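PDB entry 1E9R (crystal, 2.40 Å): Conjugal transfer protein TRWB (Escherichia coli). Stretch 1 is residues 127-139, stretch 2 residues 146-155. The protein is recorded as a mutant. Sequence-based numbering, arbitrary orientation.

Stretch 1, residues 127-139: WQRYALSVVPRGK
Stretch 2 (146-155) WASYGRLLLR

How are the two backbones laid against each other? Residues 127-134 end a helix begun earlier in the chain; residues 146-155 are helical throughout. The axes approach to 9.5 Å, with 127° between their N-to-C directions, so the register runs in reverse: CA atoms of Trp-127 and Arg-155 lie 5.5 Å apart, those of Ala-131 and Arg-151 also 5.5 Å, and those of Gly-138 and Ala-147 6.3 Å. Val-135 (phi/psi -112/85) leaves the helix, and Pro-136, Arg-137 and Gly-138 continue extended at -58/169, -59/143 and -70/146.

What does the start of stretch 2 offer? Ala-147 points toward stretch 1, its CB 3.7 Å from CG1 of Val-135 (chi1 t), a small apolar contact. Gly-150, about one turn on, has no side chain; its backbone passes Val-135.

Why does Arg-151 dominate the contact? Its side chain (m, t, t, chi4 89°) reaches two backbone carbonyls just past the end of the first helix. Arg-151 NE and NH2 both donate to Val-135 O, at 2.7 and 2.9 Å, and Arg-151 NH2 adds a weak bond to Pro-136 O at 3.1 Å. These acceptors lie near the guanidinium plane, while Leu-132 CD1 covers one face, 3.2 Å from Arg-151 NE. Arg-151 NH1 donates to a water at 2.7 Å, which also accepts from Gln-128 NE2 at 3.2 Å. Arg-137 NH1 sits 3.8 Å from Arg-151 NH1, bringing like charges close.

What closes the far end? Leu-154 (t, p) places CD2 3.9 Å from Val-134 CB, 4.1 Å from Ala-131 CB and 4.2 Å from Val-135 CG2, making an apolar patch. Arg-155 (p, t, chi3 93°, chi4 92°) packs its CB 4.1 Å from Trp-127 CB. Its NE donates to Gln-128 OE1 at 2.9 Å, and its NH2 weakly to Gln-128 OE1 at 3.1 Å; Gln-128 adopts t, p, chi3 -4°.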

# COMPACT_ATOMS: atom_id res chain seq x y z
N TRP B 127 12.85 17.19 31.36
CA TRP B 127 11.99 16.05 31.67
C TRP B 127 11.46 15.40 30.39
O TRP B 127 11.54 14.18 30.24
CB TRP B 127 10.83 16.47 32.57
CG TRP B 127 11.26 16.82 33.97
CD1 TRP B 127 11.29 18.06 34.52
CD2 TRP B 127 11.74 15.92 34.98
NE1 TRP B 127 11.75 18.00 35.82
CE2 TRP B 127 12.04 16.69 36.12
CE3 TRP B 127 11.94 14.53 35.02
CZ2 TRP B 127 12.53 16.12 37.29
CZ3 TRP B 127 12.44 13.97 36.20
CH2 TRP B 127 12.72 14.77 37.31
N GLN B 128 10.94 16.20 29.47
CA GLN B 128 10.43 15.65 28.22
C GLN B 128 11.60 15.18 27.36
O GLN B 128 11.55 14.15 26.68
CB GLN B 128 9.60 16.69 27.46
CG GLN B 128 9.24 16.26 26.02
CD GLN B 128 8.54 14.86 25.90
OE1 GLN B 128 8.37 14.13 26.89
NE2 GLN B 128 8.15 14.51 24.67
N ARG B 129 12.66 15.97 27.40
CA ARG B 129 13.86 15.70 26.66
C ARG B 129 14.39 14.28 26.92
O ARG B 129 14.71 13.54 25.98
CB ARG B 129 14.90 16.74 27.07
CG ARG B 129 16.09 16.84 26.19
CD ARG B 129 16.95 17.99 26.65
NE ARG B 129 18.22 17.98 25.95
CZ ARG B 129 19.31 18.61 26.36
NH1 ARG B 129 19.29 19.32 27.48
NH2 ARG B 129 20.43 18.52 25.65
N TYR B 130 14.46 13.88 28.18
CA TYR B 130 14.98 12.55 28.50
C TYR B 130 13.90 11.49 28.61
O TYR B 130 14.20 10.30 28.69
CB TYR B 130 15.86 12.60 29.76
CG TYR B 130 17.10 13.44 29.53
CD1 TYR B 130 18.13 12.98 28.71
CD2 TYR B 130 17.20 14.75 30.02
CE1 TYR B 130 19.21 13.80 28.37
CE2 TYR B 130 18.28 15.57 29.68
CZ TYR B 130 19.28 15.09 28.85
OH TYR B 130 20.33 15.90 28.49
N ALA B 131 12.64 11.91 28.61
CA ALA B 131 11.53 10.96 28.63
C ALA B 131 11.57 10.32 27.23
O ALA B 131 11.29 9.13 27.05
CB ALA B 131 10.22 11.69 28.86
N LEU B 132 11.93 11.14 26.25
CA LEU B 132 12.06 10.74 24.85
C LEU B 132 13.18 9.71 24.70
O LEU B 132 13.20 8.96 23.73
CB LEU B 132 12.37 11.97 24.00
CG LEU B 132 11.47 12.49 22.89
CD1 LEU B 132 10.09 11.92 22.99
CD2 LEU B 132 11.43 14.00 22.97
N SER B 133 14.12 9.69 25.65
CA SER B 133 15.25 8.75 25.62
C SER B 133 14.87 7.43 26.26
O SER B 133 15.25 6.36 25.78
CB SER B 133 16.45 9.33 26.37
OG SER B 133 16.91 10.52 25.76
N VAL B 134 14.14 7.52 27.37
CA VAL B 134 13.69 6.34 28.10
C VAL B 134 12.63 5.59 27.30
O VAL B 134 12.64 4.37 27.24
CB VAL B 134 13.09 6.75 29.47
CG1 VAL B 134 12.53 5.54 30.19
CG2 VAL B 134 14.16 7.43 30.32
N VAL B 135 11.71 6.35 26.70
CA VAL B 135 10.64 5.79 25.89
C VAL B 135 10.86 6.18 24.42
O VAL B 135 10.30 7.17 23.93
CB VAL B 135 9.27 6.32 26.38
CG1 VAL B 135 8.15 5.64 25.61
CG2 VAL B 135 9.13 6.09 27.88
N PRO B 136 11.67 5.40 23.69
CA PRO B 136 11.90 5.74 22.28
C PRO B 136 10.63 5.79 21.43
O PRO B 136 9.55 5.38 21.87
CB PRO B 136 12.91 4.68 21.82
CG PRO B 136 12.70 3.54 22.76
CD PRO B 136 12.45 4.21 24.08
N ARG B 137 10.78 6.32 20.22
CA ARG B 137 9.67 6.47 19.30
C ARG B 137 9.00 5.14 18.97
O ARG B 137 9.66 4.11 18.83
CB ARG B 137 10.14 7.13 18.01
CG ARG B 137 10.67 8.52 18.19
CD ARG B 137 9.60 9.46 18.69
NE ARG B 137 10.12 10.82 18.74
CZ ARG B 137 9.45 11.86 19.22
NH1 ARG B 137 8.22 11.71 19.69
NH2 ARG B 137 10.03 13.06 19.24
N GLY B 138 7.68 5.18 18.83
CA GLY B 138 6.97 3.96 18.51
C GLY B 138 7.24 3.50 17.09
O GLY B 138 7.43 4.32 16.18
N LYS B 139 7.26 2.18 16.91
CA LYS B 139 7.49 1.61 15.60
C LYS B 139 6.44 2.12 14.61
O LYS B 139 6.77 2.52 13.50
CB LYS B 139 7.43 0.08 15.68
CG LYS B 139 7.68 -0.62 14.35
CD LYS B 139 7.81 -2.11 14.54
CE LYS B 139 7.97 -2.81 13.21
NZ LYS B 139 8.14 -4.28 13.38
N TRP B 146 0.85 5.64 21.96
CA TRP B 146 0.93 5.07 23.30
C TRP B 146 2.17 5.56 24.03
O TRP B 146 2.10 5.93 25.20
CB TRP B 146 0.97 3.55 23.25
CG TRP B 146 -0.16 2.96 22.52
CD1 TRP B 146 -1.42 3.47 22.37
CD2 TRP B 146 -0.16 1.69 21.85
NE1 TRP B 146 -2.20 2.61 21.65
CE2 TRP B 146 -1.46 1.51 21.32
CE3 TRP B 146 0.80 0.70 21.65
CZ2 TRP B 146 -1.81 0.37 20.59
CZ3 TRP B 146 0.46 -0.44 20.93
CH2 TRP B 146 -0.84 -0.59 20.41
N ALA B 147 3.30 5.54 23.33
CA ALA B 147 4.57 5.97 23.92
C ALA B 147 4.39 7.40 24.40
O ALA B 147 4.91 7.80 25.44
CB ALA B 147 5.70 5.89 22.89
N SER B 148 3.62 8.15 23.63
CA SER B 148 3.34 9.54 23.95
C SER B 148 2.67 9.64 25.32
O SER B 148 3.05 10.48 26.14
CB SER B 148 2.43 10.13 22.88
OG SER B 148 1.95 11.40 23.26
N TYR B 149 1.67 8.79 25.56
CA TYR B 149 0.96 8.77 26.83
C TYR B 149 1.94 8.31 27.90
O TYR B 149 1.89 8.78 29.04
CB TYR B 149 -0.22 7.79 26.76
CG TYR B 149 -1.29 8.17 25.76
CD1 TYR B 149 -1.70 9.49 25.62
CD2 TYR B 149 -1.90 7.21 24.97
CE1 TYR B 149 -2.69 9.85 24.70
CE2 TYR B 149 -2.90 7.55 24.05
CZ TYR B 149 -3.28 8.88 23.92
OH TYR B 149 -4.25 9.23 23.01
N GLY B 150 2.82 7.39 27.53
CA GLY B 150 3.83 6.89 28.45
C GLY B 150 4.82 7.95 28.92
O GLY B 150 5.19 7.99 30.09
N ARG B 151 5.24 8.83 28.01
CA ARG B 151 6.17 9.89 28.35
C ARG B 151 5.46 10.88 29.25
O ARG B 151 6.09 11.44 30.16
CB ARG B 151 6.67 10.60 27.08
CG ARG B 151 7.29 9.63 26.10
CD ARG B 151 8.27 10.25 25.12
NE ARG B 151 8.63 9.27 24.10
CZ ARG B 151 7.95 9.11 22.97
NH1 ARG B 151 6.91 9.88 22.72
NH2 ARG B 151 8.29 8.15 22.12
N LEU B 152 4.17 11.10 29.00
CA LEU B 152 3.36 12.01 29.83
C LEU B 152 3.32 11.45 31.25
O LEU B 152 3.61 12.16 32.21
CB LEU B 152 1.93 12.11 29.29
CG LEU B 152 0.99 12.84 30.26
CD1 LEU B 152 1.40 14.30 30.40
CD2 LEU B 152 -0.44 12.74 29.77
N LEU B 153 2.96 10.18 31.38
CA LEU B 153 2.90 9.53 32.68
C LEU B 153 4.29 9.52 33.32
O LEU B 153 4.43 9.75 34.52
CB LEU B 153 2.37 8.11 32.55
CG LEU B 153 2.33 7.28 33.84
CD1 LEU B 153 1.54 8.00 34.89
CD2 LEU B 153 1.71 5.93 33.57
N LEU B 154 5.31 9.26 32.50
CA LEU B 154 6.66 9.22 33.01
C LEU B 154 7.15 10.57 33.51
O LEU B 154 7.54 10.69 34.67
CB LEU B 154 7.64 8.72 31.95
CG LEU B 154 9.08 8.60 32.45
CD1 LEU B 154 9.20 7.44 33.44
CD2 LEU B 154 10.02 8.37 31.26
N ARG B 155 7.14 11.59 32.66
CA ARG B 155 7.65 12.89 33.07
C ARG B 155 6.94 13.54 34.25
O ARG B 155 7.58 14.19 35.08
CB ARG B 155 7.73 13.85 31.87
CG ARG B 155 6.43 14.46 31.42
CD ARG B 155 6.67 15.42 30.26
NE ARG B 155 6.50 14.77 28.97
CZ ARG B 155 5.36 14.75 28.30
NH1 ARG B 155 4.29 15.35 28.79
NH2 ARG B 155 5.28 14.12 27.14
O HOH W 1 6.07 12.34 23.55